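Side-chain contacts in AimR transcriptional regulator (Bacillus phage phi3T, PDB 5ZVV), which acts as a dimeric transcriptional activator in the phage lysis-lysogeny decision, switching on the aimX locus until the arbitrium peptide turns it into an inactive monomer: residues K22-E27 against Y33-T38; Y68-D73 against D92-K97; Y300-G305 against G335-D340. All coordinates share one frame; numbering follows the deposited sequence.

Interaction 1 of 3, residues K22-E27 against Y33-T38; sequences KLAGYE and YKFVNT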
ATOM      1  N   LYS A  22     -25.084 -27.983 -31.800  1.00 43.26           N
ATOM      2  CA  LYS A  22     -26.012 -27.331 -30.882  1.00 50.86           C
ATOM      3  C   LYS A  22     -25.278 -26.409 -29.916  1.00 50.85           C
ATOM      4  O   LYS A  22     -25.769 -25.323 -29.588  1.00 45.18           O
ATOM      5  CB  LYS A  22     -26.806 -28.392 -30.117  1.00 51.29           C
ATOM      6  CG  LYS A  22     -27.438 -27.919 -28.818  1.00 47.72           C
ATOM      7  CD  LYS A  22     -28.892 -27.527 -29.011  1.00 52.95           C
ATOM      8  CE  LYS A  22     -29.655 -27.615 -27.697  1.00 64.94           C
ATOM      9  NZ  LYS A  22     -28.983 -26.852 -26.606  1.00 60.18           N
ATOM     10  N   LEU A  23     -24.099 -26.829 -29.449  1.00 47.80           N
ATOM     11  CA  LEU A  23     -23.305 -25.974 -28.573  1.00 45.98           C
ATOM     12  C   LEU A  23     -22.861 -24.708 -29.290  1.00 43.64           C
ATOM     13  O   LEU A  23     -22.784 -23.638 -28.674  1.00 50.76           O
ATOM     14  CB  LEU A  23     -22.096 -26.745 -28.046  1.00 45.73           C
ATOM     15  CG  LEU A  23     -21.124 -25.978 -27.146  1.00 45.93           C
ATOM     16  CD1 LEU A  23     -21.842 -25.426 -25.925  1.00 49.06           C
ATOM     17  CD2 LEU A  23     -19.959 -26.870 -26.731  1.00 36.30           C
ATOM     18  N   ALA A  24     -22.569 -24.802 -30.585  1.00 42.76           N
ATOM     19  CA  ALA A  24     -22.207 -23.628 -31.369  1.00 44.41           C
ATOM     20  C   ALA A  24     -23.418 -22.837 -31.848  1.00 45.18           C
ATOM     21  O   ALA A  24     -23.241 -21.764 -32.438  1.00 41.31           O
ATOM     22  CB  ALA A  24     -21.352 -24.037 -32.571  1.00 32.41           C
ATOM     23  N   GLY A  25     -24.628 -23.331 -31.617  1.00 45.92           N
ATOM     24  CA  GLY A  25     -25.831 -22.626 -32.003  1.00 46.68           C
ATOM     25  C   GLY A  25     -26.447 -23.044 -33.320  1.00 45.36           C
ATOM     26  O   GLY A  25     -27.235 -22.274 -33.881  1.00 43.77           O
ATOM     27  N   TYR A  26     -26.133 -24.235 -33.821  1.00 48.72           N
ATOM     28  CA  TYR A  26     -26.598 -24.686 -35.124  1.00 43.91           C
ATOM     29  C   TYR A  26     -27.478 -25.919 -34.972  1.00 44.47           C
ATOM     30  O   TYR A  26     -27.164 -26.826 -34.194  1.00 44.32           O
ATOM     31  CB  TYR A  26     -25.414 -24.989 -36.049  1.00 44.51           C
ATOM     32  CG  TYR A  26     -24.628 -23.761 -36.447  1.00 41.99           C
ATOM     33  CD1 TYR A  26     -23.646 -23.238 -35.615  1.00 40.62           C
ATOM     34  CD2 TYR A  26     -24.875 -23.119 -37.656  1.00 41.37           C
ATOM     35  CE1 TYR A  26     -22.929 -22.109 -35.976  1.00 41.26           C
ATOM     36  CE2 TYR A  26     -24.164 -21.993 -38.025  1.00 44.37           C
ATOM     37  CZ  TYR A  26     -23.192 -21.492 -37.183  1.00 43.06           C
ATOM     38  OH  TYR A  26     -22.483 -20.371 -37.548  1.00 43.28           O
ATOM     39  N   GLU A  27     -28.498 -25.987 -35.788  1.00 48.28           N
ATOM     40  CA  GLU A  27     -29.399 -27.109 -35.814  1.00 52.97           C
ATOM     41  C   GLU A  27     -28.986 -28.113 -36.833  1.00 49.48           C
ATOM     42  O   GLU A  27     -29.241 -29.261 -36.677  1.00 49.25           O
ATOM     43  CB  GLU A  27     -30.778 -26.671 -36.159  1.00 48.52           C
ATOM     44  CG  GLU A  27     -31.625 -26.536 -34.954  1.00 65.64           C
ATOM     45  CD  GLU A  27     -33.038 -26.988 -35.193  1.00 73.23           C
ATOM     46  OE1 GLU A  27     -33.337 -28.155 -34.867  1.00 72.54           O
ATOM     47  OE2 GLU A  27     -33.823 -26.156 -35.706  1.00 74.48           O
ATOM     48  N   TYR A  33     -20.272 -26.969 -39.634  1.00 37.13           N
ATOM     49  CA  TYR A  33     -19.022 -27.213 -40.348  1.00 34.53           C
ATOM     50  C   TYR A  33     -18.585 -25.979 -41.127  1.00 36.65           C
ATOM     51  O   TYR A  33     -17.392 -25.662 -41.176  1.00 32.83           O
ATOM     52  CB  TYR A  33     -19.173 -28.413 -41.286  1.00 32.19           C
ATOM     53  CG  TYR A  33     -19.429 -29.727 -40.579  1.00 34.87           C
ATOM     54  CD1 TYR A  33     -18.963 -29.949 -39.288  1.00 35.61           C
ATOM     55  CD2 TYR A  33     -20.142 -30.746 -41.201  1.00 37.98           C
ATOM     56  CE1 TYR A  33     -19.199 -31.146 -38.639  1.00 34.70           C
ATOM     57  CE2 TYR A  33     -20.381 -31.945 -40.559  1.00 34.60           C
ATOM     58  CZ  TYR A  33     -19.908 -32.140 -39.279  1.00 38.08           C
ATOM     59  OH  TYR A  33     -20.149 -33.334 -38.641  1.00 35.31           O
ATOM     60  N   LYS A  34     -19.535 -25.273 -41.746  1.00 37.69           N
ATOM     61  CA  LYS A  34     -19.193 -24.019 -42.411  1.00 41.51           C
ATOM     62  C   LYS A  34     -18.621 -23.020 -41.415  1.00 39.04           C
ATOM     63  O   LYS A  34     -17.635 -22.335 -41.709  1.00 37.32           O
ATOM     64  CB  LYS A  34     -20.422 -23.436 -43.116  1.00 40.95           C
ATOM     65  CG  LYS A  34     -20.178 -22.147 -43.918  1.00 45.83           C
ATOM     66  CD  LYS A  34     -21.429 -21.641 -44.638  1.00 50.16           C
ATOM     67  CE  LYS A  34     -21.163 -20.350 -45.405  1.00 46.08           C
ATOM     68  NZ  LYS A  34     -22.383 -19.852 -46.109  1.00 37.52           N
ATOM     69  N   PHE A  35     -19.225 -22.930 -40.226  1.00 35.49           N
ATOM     70  CA  PHE A  35     -18.740 -21.986 -39.225  1.00 37.45           C
ATOM     71  C   PHE A  35     -17.313 -22.310 -38.805  1.00 35.62           C
ATOM     72  O   PHE A  35     -16.437 -21.438 -38.827  1.00 32.77           O
ATOM     73  CB  PHE A  35     -19.660 -21.972 -38.002  1.00 39.83           C
ATOM     74  CG  PHE A  35     -19.030 -21.336 -36.792  1.00 36.07           C
ATOM     75  CD1 PHE A  35     -18.659 -19.998 -36.807  1.00 36.46           C
ATOM     76  CD2 PHE A  35     -18.797 -22.075 -35.646  1.00 36.99           C
ATOM     77  CE1 PHE A  35     -18.070 -19.414 -35.697  1.00 34.66           C
ATOM     78  CE2 PHE A  35     -18.211 -21.496 -34.532  1.00 33.55           C
ATOM     79  CZ  PHE A  35     -17.848 -20.163 -34.558  1.00 37.14           C
ATOM     80  N   VAL A  36     -17.056 -23.561 -38.413  1.00 29.32           N
ATOM     81  CA  VAL A  36     -15.716 -23.912 -37.961  1.00 30.76           C
ATOM     82  C   VAL A  36     -14.710 -23.874 -39.104  1.00 34.33           C
ATOM     83  O   VAL A  36     -13.510 -23.704 -38.858  1.00 29.74           O
ATOM     84  CB  VAL A  36     -15.711 -25.290 -37.267  1.00 35.39           C
ATOM     85  CG1 VAL A  36     -16.664 -25.286 -36.075  1.00 31.51           C
ATOM     86  CG2 VAL A  36     -16.067 -26.395 -38.249  1.00 29.14           C
ATOM     87  N   ASN A  37     -15.160 -24.007 -40.350  1.00 32.97           N
ATOM     88  CA  ASN A  37     -14.260 -23.937 -41.495  1.00 35.58           C
ATOM     89  C   ASN A  37     -14.113 -22.528 -42.053  1.00 35.98           C
ATOM     90  O   ASN A  37     -13.580 -22.365 -43.156  1.00 36.81           O
ATOM     91  CB  ASN A  37     -14.715 -24.897 -42.598  1.00 35.15           C
ATOM     92  CG  ASN A  37     -14.289 -26.331 -42.330  1.00 39.91           C
ATOM     93  OD1 ASN A  37     -13.168 -26.730 -42.650  1.00 39.60           O
ATOM     94  ND2 ASN A  37     -15.184 -27.113 -41.735  1.00 33.75           N
ATOM     95  N   THR A  38     -14.568 -21.517 -41.323  1.00 33.70           N
ATOM     96  CA  THR A  38     -14.347 -20.142 -41.739  1.00 30.54           C
ATOM     97  C   THR A  38     -12.848 -19.869 -41.802  1.00 33.16           C
ATOM     98  O   THR A  38     -12.120 -20.232 -40.867  1.00 34.49           O
ATOM     99  CB  THR A  38     -15.015 -19.174 -40.763  1.00 33.89           C
ATOM    100  OG1 THR A  38     -16.393 -19.531 -40.592  1.00 33.93           O
ATOM    101  CG2 THR A  38     -14.922 -17.745 -41.280  1.00 31.54           C
TER
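A24 and F35 mark the closest backbone approach between residues 22-27 and 33-38, their CA atoms 8.7 Å apart. Each segment is the end of a helix: 14-24 closes at G25, which has positive phi and completes a Schellman motif, and 29-36 gives way at N37. The reversal at G25 turns the chain so that Y26 follows in an extended conformation and points its CB, like that of A24, toward the second helix. F35 answers with its CG anti to the backbone N (chi1 164°), which lays its ring beside both residues.

Y26 does most of the touching with the far end of its ring. Y26 OH comes to 3.3 Å from F35 CB and Y26 CZ to 3.7 Å from the same carbon, while the two side chains cross at about a right angle. The ring planes are nearly parallel, 23° apart, but the centroids are separated by 5.9 Å; the rings are slid past each other and barely overlap, so this is not a true stack. A24 adds a looser apolar touch, CB to F35 CD2 at 4.5 Å, and its methyl also lies at the edge of the Y26 ring.

No polar bond joins the two segments; the side-chain bonds lie at the end of helix 29-36. N37 ND2 reaches Y33 O at 2.7 Å, from the opposite face of that carbonyl to N37 N, and T38 OG1 binds F35 O at 2.6 Å. The contact packs two consecutive short helices of the N-terminal region, which probably carries DNA binding in AimR proteins. A24 and Y26 also rest on F32, and F35 touches M43. With a hydroxyl lying against a CB and only partial burial, cohesion across it rests on modest van der Waals contact.

Interaction 2 of 3, residues Y68-D73 against D92-K97; sequences YFLELD and DTLTDK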
ATOM      1  N   TYR A  68      -3.541 -21.676 -34.612  1.00 27.13           N
ATOM      2  CA  TYR A  68      -4.711 -21.003 -35.166  1.00 26.26           C
ATOM      3  C   TYR A  68      -4.659 -19.498 -34.925  1.00 29.56           C
ATOM      4  O   TYR A  68      -4.946 -18.705 -35.829  1.00 24.98           O
ATOM      5  CB  TYR A  68      -5.978 -21.606 -34.560  1.00 30.00           C
ATOM      6  CG  TYR A  68      -7.269 -21.095 -35.154  1.00 31.54           C
ATOM      7  CD1 TYR A  68      -7.840 -21.718 -36.255  1.00 29.90           C
ATOM      8  CD2 TYR A  68      -7.925 -20.000 -34.605  1.00 28.90           C
ATOM      9  CE1 TYR A  68      -9.022 -21.264 -36.798  1.00 27.20           C
ATOM     10  CE2 TYR A  68      -9.106 -19.534 -35.143  1.00 26.57           C
ATOM     11  CZ  TYR A  68      -9.650 -20.171 -36.241  1.00 33.86           C
ATOM     12  OH  TYR A  68     -10.832 -19.721 -36.782  1.00 30.92           O
ATOM     13  N   PHE A  69      -4.290 -19.088 -33.708  1.00 25.39           N
ATOM     14  CA  PHE A  69      -4.321 -17.671 -33.353  1.00 27.87           C
ATOM     15  C   PHE A  69      -3.369 -16.855 -34.218  1.00 29.75           C
ATOM     16  O   PHE A  69      -3.662 -15.703 -34.559  1.00 22.04           O
ATOM     17  CB  PHE A  69      -3.973 -17.489 -31.876  1.00 26.10           C
ATOM     18  CG  PHE A  69      -5.094 -17.834 -30.935  1.00 24.67           C
ATOM     19  CD1 PHE A  69      -6.375 -18.066 -31.407  1.00 24.89           C
ATOM     20  CD2 PHE A  69      -4.865 -17.911 -29.570  1.00 26.13           C
ATOM     21  CE1 PHE A  69      -7.405 -18.378 -30.540  1.00 21.65           C
ATOM     22  CE2 PHE A  69      -5.892 -18.221 -28.696  1.00 25.03           C
ATOM     23  CZ  PHE A  69      -7.161 -18.453 -29.182  1.00 23.59           C
ATOM     24  N   LEU A  70      -2.219 -17.431 -34.577  1.00 28.59           N
ATOM     25  CA  LEU A  70      -1.238 -16.710 -35.375  1.00 29.22           C
ATOM     26  C   LEU A  70      -1.698 -16.474 -36.807  1.00 27.94           C
ATOM     27  O   LEU A  70      -1.036 -15.728 -37.534  1.00 26.31           O
ATOM     28  CB  LEU A  70       0.095 -17.460 -35.373  1.00 31.57           C
ATOM     29  CG  LEU A  70       0.784 -17.561 -34.010  1.00 34.14           C
ATOM     30  CD1 LEU A  70       2.092 -18.329 -34.126  1.00 30.58           C
ATOM     31  CD2 LEU A  70       1.016 -16.177 -33.415  1.00 22.36           C
ATOM     32  N   GLU A  71      -2.812 -17.077 -37.223  1.00 29.14           N
ATOM     33  CA  GLU A  71      -3.369 -16.851 -38.548  1.00 31.10           C
ATOM     34  C   GLU A  71      -4.481 -15.811 -38.563  1.00 31.80           C
ATOM     35  O   GLU A  71      -4.924 -15.424 -39.649  1.00 37.16           O
ATOM     36  CB  GLU A  71      -3.895 -18.167 -39.136  1.00 34.28           C
ATOM     37  CG  GLU A  71      -2.816 -19.221 -39.357  1.00 41.98           C
ATOM     38  CD  GLU A  71      -1.701 -18.741 -40.271  1.00 41.21           C
ATOM     39  OE1 GLU A  71      -1.988 -17.988 -41.226  1.00 44.29           O
ATOM     40  OE2 GLU A  71      -0.533 -19.116 -40.032  1.00 50.88           O
ATOM     41  N   LEU A  72      -4.936 -15.350 -37.401  1.00 28.63           N
ATOM     42  CA  LEU A  72      -5.979 -14.338 -37.345  1.00 32.85           C
ATOM     43  C   LEU A  72      -5.476 -13.009 -37.904  1.00 29.86           C
ATOM     44  O   LEU A  72      -4.273 -12.728 -37.934  1.00 31.04           O
ATOM     45  CB  LEU A  72      -6.464 -14.141 -35.906  1.00 26.32           C
ATOM     46  CG  LEU A  72      -7.138 -15.332 -35.222  1.00 30.72           C
ATOM     47  CD1 LEU A  72      -7.326 -15.049 -33.744  1.00 27.14           C
ATOM     48  CD2 LEU A  72      -8.473 -15.654 -35.883  1.00 25.71           C
ATOM     49  N   ASP A  73      -6.417 -12.191 -38.355  1.00 31.16           N
ATOM     50  CA  ASP A  73      -6.091 -10.856 -38.844  1.00 29.35           C
ATOM     51  C   ASP A  73      -5.705  -9.971 -37.667  1.00 29.21           C
ATOM     52  O   ASP A  73      -6.555  -9.692 -36.811  1.00 27.75           O
ATOM     53  CB  ASP A  73      -7.281 -10.262 -39.597  1.00 28.52           C
ATOM     54  CG  ASP A  73      -6.921  -9.001 -40.378  1.00 30.40           C
ATOM     55  OD1 ASP A  73      -6.008  -8.261 -39.959  1.00 26.17           O
ATOM     56  OD2 ASP A  73      -7.569  -8.746 -41.418  1.00 32.43           O
ATOM     57  N   ASP A  92       2.599 -18.029 -22.492  1.00 22.73           N
ATOM     58  CA  ASP A  92       3.427 -16.825 -22.563  1.00 24.97           C
ATOM     59  C   ASP A  92       4.083 -16.652 -23.929  1.00 28.84           C
ATOM     60  O   ASP A  92       4.147 -15.533 -24.451  1.00 26.17           O
ATOM     61  CB  ASP A  92       4.495 -16.861 -21.471  1.00 29.82           C
ATOM     62  CG  ASP A  92       3.912 -16.756 -20.078  1.00 29.18           C
ATOM     63  OD1 ASP A  92       2.813 -16.181 -19.935  1.00 31.94           O
ATOM     64  OD2 ASP A  92       4.555 -17.245 -19.123  1.00 28.93           O
ATOM     65  N   THR A  93       4.599 -17.738 -24.509  1.00 23.51           N
ATOM     66  CA  THR A  93       5.247 -17.649 -25.817  1.00 30.16           C
ATOM     67  C   THR A  93       4.262 -17.162 -26.874  1.00 23.64           C
ATOM     68  O   THR A  93       4.506 -16.170 -27.581  1.00 28.00           O
ATOM     69  CB  THR A  93       5.823 -19.017 -26.197  1.00 28.27           C
ATOM     70  OG1 THR A  93       6.695 -19.478 -25.158  1.00 23.75           O
ATOM     71  CG2 THR A  93       6.601 -18.937 -27.503  1.00 26.09           C
ATOM     72  N   LEU A  94       3.129 -17.860 -26.984  1.00 25.33           N
ATOM     73  CA  LEU A  94       2.062 -17.438 -27.882  1.00 26.03           C
ATOM     74  C   LEU A  94       1.608 -16.019 -27.566  1.00 21.12           C
ATOM     75  O   LEU A  94       1.420 -15.205 -28.477  1.00 23.98           O
ATOM     76  CB  LEU A  94       0.890 -18.414 -27.781  1.00 24.53           C
ATOM     77  CG  LEU A  94      -0.338 -18.128 -28.645  1.00 23.68           C
ATOM     78  CD1 LEU A  94       0.027 -18.153 -30.120  1.00 24.36           C
ATOM     79  CD2 LEU A  94      -1.438 -19.130 -28.349  1.00 23.03           C
ATOM     80  N   THR A  95       1.438 -15.706 -26.277  1.00 22.86           N
ATOM     81  CA  THR A  95       0.973 -14.378 -25.887  1.00 24.03           C
ATOM     82  C   THR A  95       1.900 -13.291 -26.413  1.00 25.59           C
ATOM     83  O   THR A  95       1.438 -12.271 -26.934  1.00 23.47           O
ATOM     84  CB  THR A  95       0.857 -14.280 -24.364  1.00 23.42           C
ATOM     85  OG1 THR A  95      -0.107 -15.226 -23.883  1.00 21.50           O
ATOM     86  CG2 THR A  95       0.432 -12.877 -23.950  1.00 25.00           C
ATOM     87  N   ASP A  96       3.215 -13.499 -26.303  1.00 21.98           N
ATOM     88  CA  ASP A  96       4.156 -12.475 -26.745  1.00 23.77           C
ATOM     89  C   ASP A  96       4.185 -12.367 -28.264  1.00 21.22           C
ATOM     90  O   ASP A  96       4.295 -11.259 -28.810  1.00 25.40           O
ATOM     91  CB  ASP A  96       5.547 -12.767 -26.186  1.00 28.55           C
ATOM     92  CG  ASP A  96       5.604 -12.633 -24.676  1.00 27.82           C
ATOM     93  OD1 ASP A  96       4.767 -11.892 -24.114  1.00 31.16           O
ATOM     94  OD2 ASP A  96       6.484 -13.262 -24.051  1.00 28.39           O
ATOM     95  N   LYS A  97       4.076 -13.499 -28.966  1.00 24.07           N
ATOM     96  CA  LYS A  97       3.969 -13.435 -30.423  1.00 23.80           C
ATOM     97  C   LYS A  97       2.743 -12.630 -30.851  1.00 23.68           C
ATOM     98  O   LYS A  97       2.829 -11.748 -31.719  1.00 26.82           O
ATOM     99  CB  LYS A  97       3.925 -14.847 -31.006  1.00 28.56           C
ATOM    100  CG  LYS A  97       5.225 -15.619 -30.836  1.00 25.53           C
ATOM    101  CD  LYS A  97       5.100 -17.042 -31.351  1.00 27.81           C
ATOM    102  CE  LYS A  97       6.363 -17.840 -31.058  1.00 30.33           C
ATOM    103  NZ  LYS A  97       6.235 -19.267 -31.467  1.00 35.80           N
TER
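L94 divides its two methyls between F69 and L70, and so joins the C-terminal part of helix 61-69 to the start of helix 92-103 in the TPR-like helical array of AimR. L94 CG is anti to the backbone N (chi1 179°), which extends the fork toward the other segment. A type I turn runs from F69 to L72, with L72 N bound to F69 O at 3.1 Å. F69 aims its CB at helix 92-103, whereas L70 reaches it only with the end of its side chain.

The tight part is the buried side, where F69 and L94 meet. L94 CD2 lies 3.8 Å from F69 CD2, coming obliquely to the ring, and the two side chains cross at about a right angle. F69 also packs on L46, on L50 of helix 47-56, on S82 of helix 77-88 and on I98; L94 touches S86 of helix 77-88.

The other side is more open to solvent, L70 being partly exposed and K97 exposed. L70 slides past L94 in the opposite direction, its CG and CD2 each 4.0 Å from L94 CD1. K97 runs out fully extended beyond CG, contributing the root of its chain rather than its ammonium group. D96, on the same helix, forms a salt bridge with R121. On the exposed side, the L70 CD2 methyl meets the K97 CB methylene at 4.0 Å.

Interaction 3 of 3, residues Y300-G305 against G335-D340; sequences YYINQG and GLISQD
No aromatic ring or amide lies between I302 and its partners L336 and I337 in this part of the TPR-like helical fold; the flat groups of residues 300-305 are turned to other neighbours. The Y300 ring carries Q304 CG on one face, 3.9 Å above the plane and offset toward the rim, a packing of residues one turn apart in the same helix. Y300 also packs on N281, V284 and Y286, while Y301 lies against E309 and A310 and has its OH hydrogen-bonded to R297. The N303 amide uses ND2 to bind N275 O.

What remains is an aliphatic contact between the C-terminal parts of helices 291-304 and 324-338, with helix 307-318 lying against both I302 and I337. The backbones come nearest at I302 and I337, whose CA atoms are 6.9 Å apart. I302 points its CB at the opposite helix and splits its branches. CG2 goes to L336 CB at 4.1 Å, whereas CG1 and CD1 both lie against I337 CG1 at 3.7 Å. I337 does not aim its CB directly across; CG1, anti to the carbonyl carbon (chi1 -72°), brings the longer branch in, so that its CD1 also lies 3.9 Å from I302 CD1. The two isoleucines cross at about a right angle, as do I302 and L336, which limits each meeting to a few atoms. All three residues remain partly exposed.

Just beyond the contact G305 forms a Schellman motif, and helix 324-338 gives way at Q339, also with positive phi. There S338 OG accepts from D340 N at 3.0 Å in an ST turn, with an N-H...O angle of 154°.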
ATOM      1  N   TYR A 300       6.806 -33.345   6.796  1.00 21.84           N
ATOM      2  CA  TYR A 300       6.521 -34.777   6.772  1.00 22.31           C
ATOM      3  C   TYR A 300       7.520 -35.559   7.619  1.00 23.10           C
ATOM      4  O   TYR A 300       7.132 -36.446   8.393  1.00 20.32           O
ATOM      5  CB  TYR A 300       6.528 -35.267   5.324  1.00 22.89           C
ATOM      6  CG  TYR A 300       6.441 -36.764   5.153  1.00 25.53           C
ATOM      7  CD1 TYR A 300       5.234 -37.433   5.317  1.00 28.94           C
ATOM      8  CD2 TYR A 300       7.562 -37.507   4.798  1.00 25.02           C
ATOM      9  CE1 TYR A 300       5.148 -38.800   5.149  1.00 23.65           C
ATOM     10  CE2 TYR A 300       7.486 -38.874   4.628  1.00 25.92           C
ATOM     11  CZ  TYR A 300       6.276 -39.516   4.804  1.00 31.68           C
ATOM     12  OH  TYR A 300       6.194 -40.881   4.636  1.00 35.77           O
ATOM     13  N   TYR A 301       8.812 -35.238   7.493  1.00 19.66           N
ATOM     14  CA  TYR A 301       9.820 -35.890   8.321  1.00 25.66           C
ATOM     15  C   TYR A 301       9.551 -35.664   9.806  1.00 26.49           C
ATOM     16  O   TYR A 301       9.657 -36.596  10.611  1.00 27.13           O
ATOM     17  CB  TYR A 301      11.214 -35.384   7.948  1.00 22.62           C
ATOM     18  CG  TYR A 301      11.772 -35.970   6.672  1.00 25.62           C
ATOM     19  CD1 TYR A 301      11.279 -37.161   6.153  1.00 24.08           C
ATOM     20  CD2 TYR A 301      12.801 -35.333   5.990  1.00 22.77           C
ATOM     21  CE1 TYR A 301      11.794 -37.700   4.987  1.00 24.63           C
ATOM     22  CE2 TYR A 301      13.321 -35.862   4.826  1.00 23.73           C
ATOM     23  CZ  TYR A 301      12.817 -37.045   4.328  1.00 28.27           C
ATOM     24  OH  TYR A 301      13.340 -37.573   3.166  1.00 30.36           O
ATOM     25  N   ILE A 302       9.200 -34.430  10.181  1.00 20.87           N
ATOM     26  CA  ILE A 302       8.896 -34.120  11.578  1.00 22.53           C
ATOM     27  C   ILE A 302       7.753 -34.990  12.075  1.00 25.03           C
ATOM     28  O   ILE A 302       7.801 -35.542  13.181  1.00 23.21           O
ATOM     29  CB  ILE A 302       8.566 -32.624  11.736  1.00 25.88           C
ATOM     30  CG1 ILE A 302       9.811 -31.764  11.527  1.00 22.47           C
ATOM     31  CG2 ILE A 302       7.943 -32.356  13.099  1.00 22.73           C
ATOM     32  CD1 ILE A 302       9.502 -30.290  11.372  1.00 25.99           C
ATOM     33  N   ASN A 303       6.699 -35.121  11.266  1.00 19.91           N
ATOM     34  CA  ASN A 303       5.577 -35.959  11.669  1.00 20.73           C
ATOM     35  C   ASN A 303       5.997 -37.416  11.825  1.00 29.66           C
ATOM     36  O   ASN A 303       5.552 -38.099  12.756  1.00 27.15           O
ATOM     37  CB  ASN A 303       4.433 -35.831  10.665  1.00 27.57           C
ATOM     38  CG  ASN A 303       3.666 -34.535  10.826  1.00 26.63           C
ATOM     39  OD1 ASN A 303       3.774 -33.862  11.851  1.00 27.52           O
ATOM     40  ND2 ASN A 303       2.881 -34.182   9.817  1.00 28.79           N
ATOM     41  N   GLN A 304       6.858 -37.908  10.935  1.00 28.42           N
ATOM     42  CA  GLN A 304       7.295 -39.297  11.024  1.00 27.28           C
ATOM     43  C   GLN A 304       8.442 -39.510  12.008  1.00 29.24           C
ATOM     44  O   GLN A 304       8.929 -40.639  12.129  1.00 28.09           O
ATOM     45  CB  GLN A 304       7.699 -39.813   9.642  1.00 26.50           C
ATOM     46  CG  GLN A 304       6.517 -40.087   8.729  1.00 33.83           C
ATOM     47  CD  GLN A 304       6.740 -41.296   7.841  1.00 50.35           C
ATOM     48  OE1 GLN A 304       7.624 -41.299   6.982  1.00 51.04           O
ATOM     49  NE2 GLN A 304       5.941 -42.340   8.050  1.00 47.55           N
ATOM     50  N   GLY A 305       8.880 -38.470  12.715  1.00 27.87           N
ATOM     51  CA  GLY A 305       9.928 -38.609  13.703  1.00 27.04           C
ATOM     52  C   GLY A 305      11.340 -38.601  13.159  1.00 29.82           C
ATOM     53  O   GLY A 305      12.285 -38.782  13.938  1.00 28.00           O
ATOM     54  N   GLY A 335       9.767 -24.767  15.587  1.00 31.80           N
ATOM     55  CA  GLY A 335       9.096 -24.904  16.867  1.00 30.49           C
ATOM     56  C   GLY A 335       8.545 -26.298  17.086  1.00 31.57           C
ATOM     57  O   GLY A 335       8.594 -26.826  18.201  1.00 29.84           O
ATOM     58  N   LEU A 336       8.006 -26.913  16.030  1.00 28.80           N
ATOM     59  CA  LEU A 336       7.557 -28.296  16.140  1.00 32.16           C
ATOM     60  C   LEU A 336       8.691 -29.206  16.589  1.00 32.19           C
ATOM     61  O   LEU A 336       8.480 -30.124  17.389  1.00 32.90           O
ATOM     62  CB  LEU A 336       6.980 -28.778  14.808  1.00 31.19           C
ATOM     63  CG  LEU A 336       5.587 -28.264  14.441  1.00 31.24           C
ATOM     64  CD1 LEU A 336       5.133 -28.859  13.118  1.00 30.34           C
ATOM     65  CD2 LEU A 336       4.592 -28.582  15.543  1.00 31.64           C
ATOM     66  N   ILE A 337       9.906 -28.960  16.096  1.00 28.96           N
ATOM     67  CA  ILE A 337      11.042 -29.777  16.514  1.00 31.35           C
ATOM     68  C   ILE A 337      11.466 -29.420  17.935  1.00 37.13           C
ATOM     69  O   ILE A 337      11.562 -30.288  18.811  1.00 32.55           O
ATOM     70  CB  ILE A 337      12.207 -29.624  15.521  1.00 31.67           C
ATOM     71  CG1 ILE A 337      11.888 -30.345  14.208  1.00 26.16           C
ATOM     72  CG2 ILE A 337      13.507 -30.139  16.131  1.00 24.90           C
ATOM     73  CD1 ILE A 337      12.964 -30.196  13.153  1.00 24.05           C
ATOM     74  N   SER A 338      11.713 -28.134  18.190  1.00 37.96           N
ATOM     75  CA  SER A 338      12.332 -27.718  19.444  1.00 36.85           C
ATOM     76  C   SER A 338      11.355 -27.713  20.611  1.00 40.25           C
ATOM     77  O   SER A 338      11.779 -27.859  21.762  1.00 41.14           O
ATOM     78  CB  SER A 338      12.941 -26.324  19.292  1.00 36.40           C
ATOM     79  OG  SER A 338      11.927 -25.333  19.241  1.00 34.57           O
ATOM     80  N   GLN A 339      10.060 -27.538  20.339  1.00 37.61           N
ATOM     81  CA  GLN A 339       9.050 -27.299  21.373  1.00 38.55           C
ATOM     82  C   GLN A 339       9.397 -26.080  22.225  1.00 41.00           C
ATOM     83  O   GLN A 339       9.000 -25.988  23.389  1.00 41.55           O
ATOM     84  CB  GLN A 339       8.841 -28.531  22.259  1.00 39.22           C
ATOM     85  CG  GLN A 339       8.163 -29.687  21.553  1.00 44.04           C
ATOM     86  CD  GLN A 339       7.828 -30.827  22.493  1.00 49.86           C
ATOM     87  OE1 GLN A 339       8.593 -31.141  23.405  1.00 54.57           O
ATOM     88  NE2 GLN A 339       6.674 -31.449  22.279  1.00 47.88           N
ATOM     89  N   ASP A 340      10.140 -25.141  21.649  1.00 41.82           N
ATOM     90  CA  ASP A 340      10.493 -23.893  22.307  1.00 39.73           C
ATOM     91  C   ASP A 340       9.532 -22.806  21.844  1.00 39.77           C
ATOM     92  O   ASP A 340       9.342 -22.612  20.637  1.00 36.48           O
ATOM     93  CB  ASP A 340      11.940 -23.512  21.989  1.00 41.44           C
ATOM     94  CG  ASP A 340      12.459 -22.395  22.868  1.00 44.21           C
ATOM     95  OD1 ASP A 340      11.668 -21.824  23.646  1.00 48.96           O
ATOM     96  OD2 ASP A 340      13.665 -22.084  22.776  1.00 44.30           O
TER

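From the N terminus, interaction 1 comes first and closes the shortest loop, with five residues between its segments, joining helices 14-24 and 29-36. Interaction 2 then spans 18 intervening residues, including helix 77-88, to join helix 61-69 to helix 92-103. Interaction 3 spans 29 residues, holding helix 307-318 and most of helix 324-338, and ties the latter to helix 291-304. The three follow in series, so none nests within or crosses another. Interactions 1 and 2 lie on the same side of the chain's centre, their nearest atoms about 4 Å apart without touching; interaction 3 is on the opposite side, its centre about 50 Å from that of interaction 2.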